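CBS domain containing membrane protein (Sphaerobacter thermophilus, PDB 4ESY) is of unknown function, but its C-terminal piece is a pair of CBS domains, a module that in relatives often senses adenosine nucleotides. Local coordinates at residues I20-T30 against V141-V151. Numbering follows the deposited sequence.
Sequences IRDILTSPVVT and VVQDGVPVGIV
Leu-24 carries CG anti to its carbonyl carbon (chi1 -65°), and with chi2 extended at 178° its two methyls spread over the hairpin 141-151. Leu-24 CD1 lies 3.9 Å from Val-141 CG1 and also touches CG2 of Val-148, while Leu-24 CD2 reaches Val-151 CG2 at 4.0 Å, those last two side chains crossing at about a right angle. The same methyl, Leu-24 CD2, also lies 4.1 Å from Gly-149 CA, where a beta-carbon would collide with it. Gly-149 and Val-148 together face Val-141 in a classic beta bulge, so the leucine sits over the irregular part of the hairpin. Ile-20 holds CG2 anti to the backbone N, which sets that methyl 3.8 Å from Val-141 CG2; Ile-23 brings CD1 to Val-151. Farther along, Val-28 meets backbone atoms of the hairpin, its CB 3.7 Å from Val-148 O and its CG2 near Gly-149 N, and it also packs on Pro-53 of strand 53-55. Cutting Leu-24 back to an alanine would probably leave a gap over the bulge, with Val-141, Val-148 and Val-151 losing their shared partner. Ile-127 of helix 124-134 touches both Ile-20 and Val-151. The contact thus joins loop 20-30 of the first CBS domain to the beta-hairpin of the second, and its chemistry is apolar: shape and burial, rather than polar bonds between the two segments, hold them together.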
ATOM      1  N   ILE B  20      -1.824 -16.516  11.606  1.00 28.21           N
ATOM      2  CA  ILE B  20      -2.318 -15.195  11.223  1.00 30.58           C
ATOM      3  C   ILE B  20      -2.455 -14.222  12.376  1.00 29.33           C
ATOM      4  O   ILE B  20      -2.024 -13.078  12.272  1.00 28.33           O
ATOM      5  CB  ILE B  20      -3.681 -15.275  10.481  1.00 38.09           C
ATOM      6  CG1 ILE B  20      -3.456 -15.822   9.088  1.00 38.53           C
ATOM      7  CG2 ILE B  20      -4.284 -13.887  10.317  1.00 36.68           C
ATOM      8  CD1 ILE B  20      -2.389 -15.029   8.391  1.00 42.65           C
ATOM      9  N   ARG B  21      -3.042 -14.666  13.478  1.00 30.47           N
ATOM     10  CA  ARG B  21      -3.293 -13.737  14.583  1.00 34.04           C
ATOM     11  C   ARG B  21      -1.998 -13.049  15.067  1.00 34.80           C
ATOM     12  O   ARG B  21      -2.051 -11.957  15.621  1.00 35.14           O
ATOM     13  CB  ARG B  21      -4.068 -14.402  15.735  1.00 39.42           C
ATOM     14  CG  ARG B  21      -3.220 -14.766  16.947  1.00 47.46           C
ATOM     15  CD  ARG B  21      -3.918 -15.768  17.859  1.00 53.85           C
ATOM     16  NE  ARG B  21      -3.442 -17.120  17.584  1.00 58.83           N
ATOM     17  CZ  ARG B  21      -4.234 -18.160  17.346  1.00 62.90           C
ATOM     18  NH1 ARG B  21      -5.558 -18.009  17.368  1.00 63.87           N
ATOM     19  NH2 ARG B  21      -3.697 -19.350  17.090  1.00 64.22           N
ATOM     20  N   ASP B  22      -0.841 -13.666  14.802  1.00 32.60           N
ATOM     21  CA  ASP B  22       0.457 -13.085  15.175  1.00 33.30           C
ATOM     22  C   ASP B  22       0.857 -11.888  14.297  1.00 31.21           C
ATOM     23  O   ASP B  22       1.676 -11.091  14.696  1.00 32.55           O
ATOM     24  CB  ASP B  22       1.572 -14.136  15.135  1.00 38.24           C
ATOM     25  CG  ASP B  22       1.585 -15.031  16.359  1.00 44.26           C
ATOM     26  OD1 ASP B  22       0.797 -14.803  17.307  1.00 47.01           O
ATOM     27  OD2 ASP B  22       2.412 -15.962  16.387  1.00 47.64           O
ATOM     28  N   ILE B  23       0.287 -11.768  13.102  1.00 28.20           N
ATOM     29  CA  ILE B  23       0.638 -10.656  12.241  1.00 31.11           C
ATOM     30  C   ILE B  23      -0.389  -9.531  12.274  1.00 32.76           C
ATOM     31  O   ILE B  23      -0.150  -8.465  11.694  1.00 34.95           O
ATOM     32  CB  ILE B  23       0.944 -11.069  10.783  1.00 32.09           C
ATOM     33  CG1 ILE B  23      -0.321 -11.414   9.998  1.00 33.38           C
ATOM     34  CG2 ILE B  23       1.914 -12.251  10.758  1.00 35.87           C
ATOM     35  CD1 ILE B  23      -0.037 -11.698   8.488  1.00 30.85           C
ATOM     36  N   LEU B  24      -1.503  -9.749  12.973  1.00 30.71           N
ATOM     37  CA  LEU B  24      -2.496  -8.696  13.150  1.00 35.52           C
ATOM     38  C   LEU B  24      -2.088  -7.823  14.317  1.00 41.89           C
ATOM     39  O   LEU B  24      -2.571  -8.006  15.426  1.00 48.61           O
ATOM     40  CB  LEU B  24      -3.878  -9.295  13.419  1.00 33.91           C
ATOM     41  CG  LEU B  24      -4.402 -10.092  12.232  1.00 35.69           C
ATOM     42  CD1 LEU B  24      -5.760 -10.721  12.557  1.00 32.86           C
ATOM     43  CD2 LEU B  24      -4.492  -9.191  10.987  1.00 37.94           C
ATOM     44  N   THR B  25      -1.194  -6.880  14.074  1.00 44.34           N
ATOM     45  CA  THR B  25      -0.558  -6.131  15.164  1.00 50.44           C
ATOM     46  C   THR B  25      -1.133  -4.726  15.275  1.00 51.46           C
ATOM     47  O   THR B  25      -0.704  -3.914  16.103  1.00 53.01           O
ATOM     48  CB  THR B  25       0.953  -6.020  14.943  1.00 53.34           C
ATOM     49  OG1 THR B  25       1.184  -5.345  13.704  1.00 54.15           O
ATOM     50  CG2 THR B  25       1.613  -7.424  14.908  1.00 50.94           C
ATOM     51  N   SER B  26      -2.105  -4.432  14.427  1.00 48.98           N
ATOM     52  CA  SER B  26      -2.780  -3.157  14.521  1.00 52.23           C
ATOM     53  C   SER B  26      -4.238  -3.406  14.909  1.00 46.30           C
ATOM     54  O   SER B  26      -4.765  -4.495  14.666  1.00 40.76           O
ATOM     55  CB  SER B  26      -2.659  -2.398  13.188  1.00 57.64           C
ATOM     56  OG  SER B  26      -2.745  -3.284  12.076  1.00 59.10           O
ATOM     57  N   PRO B  27      -4.890  -2.397  15.520  1.00 44.46           N
ATOM     58  CA  PRO B  27      -6.295  -2.507  15.951  1.00 41.64           C
ATOM     59  C   PRO B  27      -7.313  -2.400  14.803  1.00 38.56           C
ATOM     60  O   PRO B  27      -7.183  -1.516  13.969  1.00 39.37           O
ATOM     61  CB  PRO B  27      -6.451  -1.339  16.931  1.00 43.27           C
ATOM     62  CG  PRO B  27      -5.395  -0.373  16.553  1.00 44.93           C
ATOM     63  CD  PRO B  27      -4.240  -1.181  16.036  1.00 45.38           C
ATOM     64  N   VAL B  28      -8.328  -3.263  14.763  1.00 34.85           N
ATOM     65  CA  VAL B  28      -9.226  -3.216  13.621  1.00 31.05           C
ATOM     66  C   VAL B  28     -10.174  -2.018  13.706  1.00 29.50           C
ATOM     67  O   VAL B  28     -10.766  -1.731  14.746  1.00 30.76           O
ATOM     68  CB  VAL B  28      -9.978  -4.548  13.377  1.00 35.44           C
ATOM     69  CG1 VAL B  28     -11.082  -4.770  14.409  1.00 35.12           C
ATOM     70  CG2 VAL B  28     -10.558  -4.570  11.968  1.00 36.81           C
ATOM     71  N   VAL B  29     -10.285  -1.285  12.612  1.00 27.73           N
ATOM     72  CA  VAL B  29     -11.237  -0.201  12.550  1.00 27.44           C
ATOM     73  C   VAL B  29     -12.261  -0.582  11.491  1.00 25.84           C
ATOM     74  O   VAL B  29     -11.897  -0.901  10.378  1.00 28.84           O
ATOM     75  CB  VAL B  29     -10.553   1.125  12.178  1.00 29.23           C
ATOM     76  CG1 VAL B  29     -11.584   2.212  12.113  1.00 26.28           C
ATOM     77  CG2 VAL B  29      -9.444   1.474  13.193  1.00 32.32           C
ATOM     78  N   THR B  30     -13.532  -0.613  11.847  1.00 23.90           N
ATOM     79  CA  THR B  30     -14.553  -0.984  10.890  1.00 24.01           C
ATOM     80  C   THR B  30     -15.450   0.220  10.600  1.00 23.95           C
ATOM     81  O   THR B  30     -15.415   1.200  11.351  1.00 23.13           O
ATOM     82  CB  THR B  30     -15.435  -2.134  11.413  1.00 24.89           C
ATOM     83  OG1 THR B  30     -16.246  -1.652  12.492  1.00 25.04           O
ATOM     84  CG2 THR B  30     -14.594  -3.309  11.876  1.00 22.99           C
ATOM     85  N   VAL B 141      -9.881 -11.150   8.011  1.00 25.49           N
ATOM     86  CA  VAL B 141      -9.727 -12.183   9.032  1.00 23.79           C
ATOM     87  C   VAL B 141     -10.925 -12.049   9.954  1.00 26.08           C
ATOM     88  O   VAL B 141     -11.258 -10.961  10.411  1.00 26.21           O
ATOM     89  CB  VAL B 141      -8.394 -12.050   9.801  1.00 22.69           C
ATOM     90  CG1 VAL B 141      -8.185 -13.243  10.728  1.00 23.92           C
ATOM     91  CG2 VAL B 141      -7.223 -11.952   8.815  1.00 22.41           C
ATOM     92  N   VAL B 142     -11.596 -13.171  10.174  1.00 26.32           N
ATOM     93  CA  VAL B 142     -12.818 -13.226  10.939  1.00 30.16           C
ATOM     94  C   VAL B 142     -12.669 -14.247  12.037  1.00 32.80           C
ATOM     95  O   VAL B 142     -12.163 -15.339  11.801  1.00 34.05           O
ATOM     96  CB  VAL B 142     -13.969 -13.632  10.023  1.00 35.40           C
ATOM     97  CG1 VAL B 142     -15.224 -13.917  10.825  1.00 40.11           C
ATOM     98  CG2 VAL B 142     -14.204 -12.533   9.018  1.00 34.39           C
ATOM     99  N   GLN B 143     -13.106 -13.875  13.237  1.00 34.17           N
ATOM    100  CA  GLN B 143     -13.069 -14.720  14.420  1.00 37.79           C
ATOM    101  C   GLN B 143     -14.479 -14.679  15.025  1.00 48.57           C
ATOM    102  O   GLN B 143     -14.890 -13.667  15.604  1.00 48.41           O
ATOM    103  CB  GLN B 143     -12.004 -14.196  15.405  1.00 34.27           C
ATOM    104  CG  GLN B 143     -11.879 -14.987  16.741  1.00 59.41           C
ATOM    105  CD  GLN B 143     -10.874 -14.364  17.722  1.00 61.37           C
ATOM    106  OE1 GLN B 143     -10.174 -13.396  17.405  1.00 61.71           O
ATOM    107  NE2 GLN B 143     -10.810 -14.913  18.922  1.00 64.54           N
ATOM    108  N   ASP B 144     -15.233 -15.761  14.824  1.00 57.12           N
ATOM    109  CA  ASP B 144     -16.632 -15.883  15.272  1.00 63.11           C
ATOM    110  C   ASP B 144     -17.586 -14.886  14.601  1.00 62.87           C
ATOM    111  O   ASP B 144     -18.407 -14.269  15.282  1.00 64.39           O
ATOM    112  CB  ASP B 144     -16.757 -15.747  16.798  1.00 67.49           C
ATOM    113  CG  ASP B 144     -15.782 -16.639  17.565  1.00 71.54           C
ATOM    114  OD1 ASP B 144     -15.558 -17.807  17.154  1.00 74.27           O
ATOM    115  OD2 ASP B 144     -15.243 -16.158  18.595  1.00 71.56           O
ATOM    116  N   GLY B 145     -17.491 -14.724  13.284  1.00 60.34           N
ATOM    117  CA  GLY B 145     -18.370 -13.801  12.574  1.00 58.66           C
ATOM    118  C   GLY B 145     -17.895 -12.346  12.529  1.00 52.91           C
ATOM    119  O   GLY B 145     -18.282 -11.585  11.613  1.00 51.57           O
ATOM    120  N   VAL B 146     -17.037 -12.003  13.502  1.00 46.71           N
ATOM    121  CA  VAL B 146     -16.482 -10.666  13.741  1.00 38.73           C
ATOM    122  C   VAL B 146     -15.125 -10.434  13.099  1.00 31.38           C
ATOM    123  O   VAL B 146     -14.165 -11.191  13.383  1.00 27.47           O
ATOM    124  CB  VAL B 146     -16.258 -10.475  15.251  1.00 39.16           C
ATOM    125  CG1 VAL B 146     -15.558  -9.173  15.545  1.00 36.87           C
ATOM    126  CG2 VAL B 146     -17.591 -10.519  16.004  1.00 44.70           C
ATOM    127  N   PRO B 147     -15.011  -9.358  12.287  1.00 29.28           N
ATOM    128  CA  PRO B 147     -13.735  -8.995  11.657  1.00 28.19           C
ATOM    129  C   PRO B 147     -12.675  -8.690  12.725  1.00 24.66           C
ATOM    130  O   PRO B 147     -12.937  -8.029  13.712  1.00 26.82           O
ATOM    131  CB  PRO B 147     -14.057  -7.706  10.870  1.00 30.55           C
ATOM    132  CG  PRO B 147     -15.531  -7.531  10.941  1.00 33.13           C
ATOM    133  CD  PRO B 147     -16.065  -8.344  12.075  1.00 32.57           C
ATOM    134  N   VAL B 148     -11.475  -9.175  12.540  1.00 22.59           N
ATOM    135  CA  VAL B 148     -10.438  -8.849  13.499  1.00 22.56           C
ATOM    136  C   VAL B 148      -9.256  -8.289  12.750  1.00 23.10           C
ATOM    137  O   VAL B 148      -8.282  -7.881  13.343  1.00 25.08           O
ATOM    138  CB  VAL B 148      -9.973 -10.105  14.285  1.00 36.19           C
ATOM    139  CG1 VAL B 148     -11.074 -10.601  15.218  1.00 37.15           C
ATOM    140  CG2 VAL B 148      -9.561 -11.196  13.326  1.00 34.70           C
ATOM    141  N   GLY B 149      -9.334  -8.264  11.429  1.00 24.52           N
ATOM    142  CA  GLY B 149      -8.261  -7.660  10.667  1.00 25.30           C
ATOM    143  C   GLY B 149      -8.458  -7.794   9.177  1.00 26.19           C
ATOM    144  O   GLY B 149      -9.391  -8.461   8.735  1.00 25.45           O
ATOM    145  N   ILE B 150      -7.578  -7.146   8.410  1.00 26.39           N
ATOM    146  CA  ILE B 150      -7.472  -7.363   6.969  1.00 26.35           C
ATOM    147  C   ILE B 150      -5.999  -7.580   6.672  1.00 24.31           C
ATOM    148  O   ILE B 150      -5.162  -6.798   7.096  1.00 26.32           O
ATOM    149  CB  ILE B 150      -7.984  -6.182   6.121  1.00 28.74           C
ATOM    150  CG1 ILE B 150      -9.503  -6.089   6.143  1.00 29.28           C
ATOM    151  CG2 ILE B 150      -7.574  -6.377   4.639  1.00 31.80           C
ATOM    152  CD1 ILE B 150     -10.056  -4.802   5.478  1.00 37.91           C
ATOM    153  N   VAL B 151      -5.682  -8.673   5.997  1.00 20.16           N
ATOM    154  CA  VAL B 151      -4.293  -8.962   5.676  1.00 22.13           C
ATOM    155  C   VAL B 151      -4.100  -8.578   4.208  1.00 24.41           C
ATOM    156  O   VAL B 151      -4.904  -8.948   3.343  1.00 23.14           O
ATOM    157  CB  VAL B 151      -3.966 -10.446   5.901  1.00 24.74           C
ATOM    158  CG1 VAL B 151      -2.608 -10.829   5.237  1.00 25.64           C
ATOM    159  CG2 VAL B 151      -3.973 -10.757   7.394  1.00 23.05           C
TER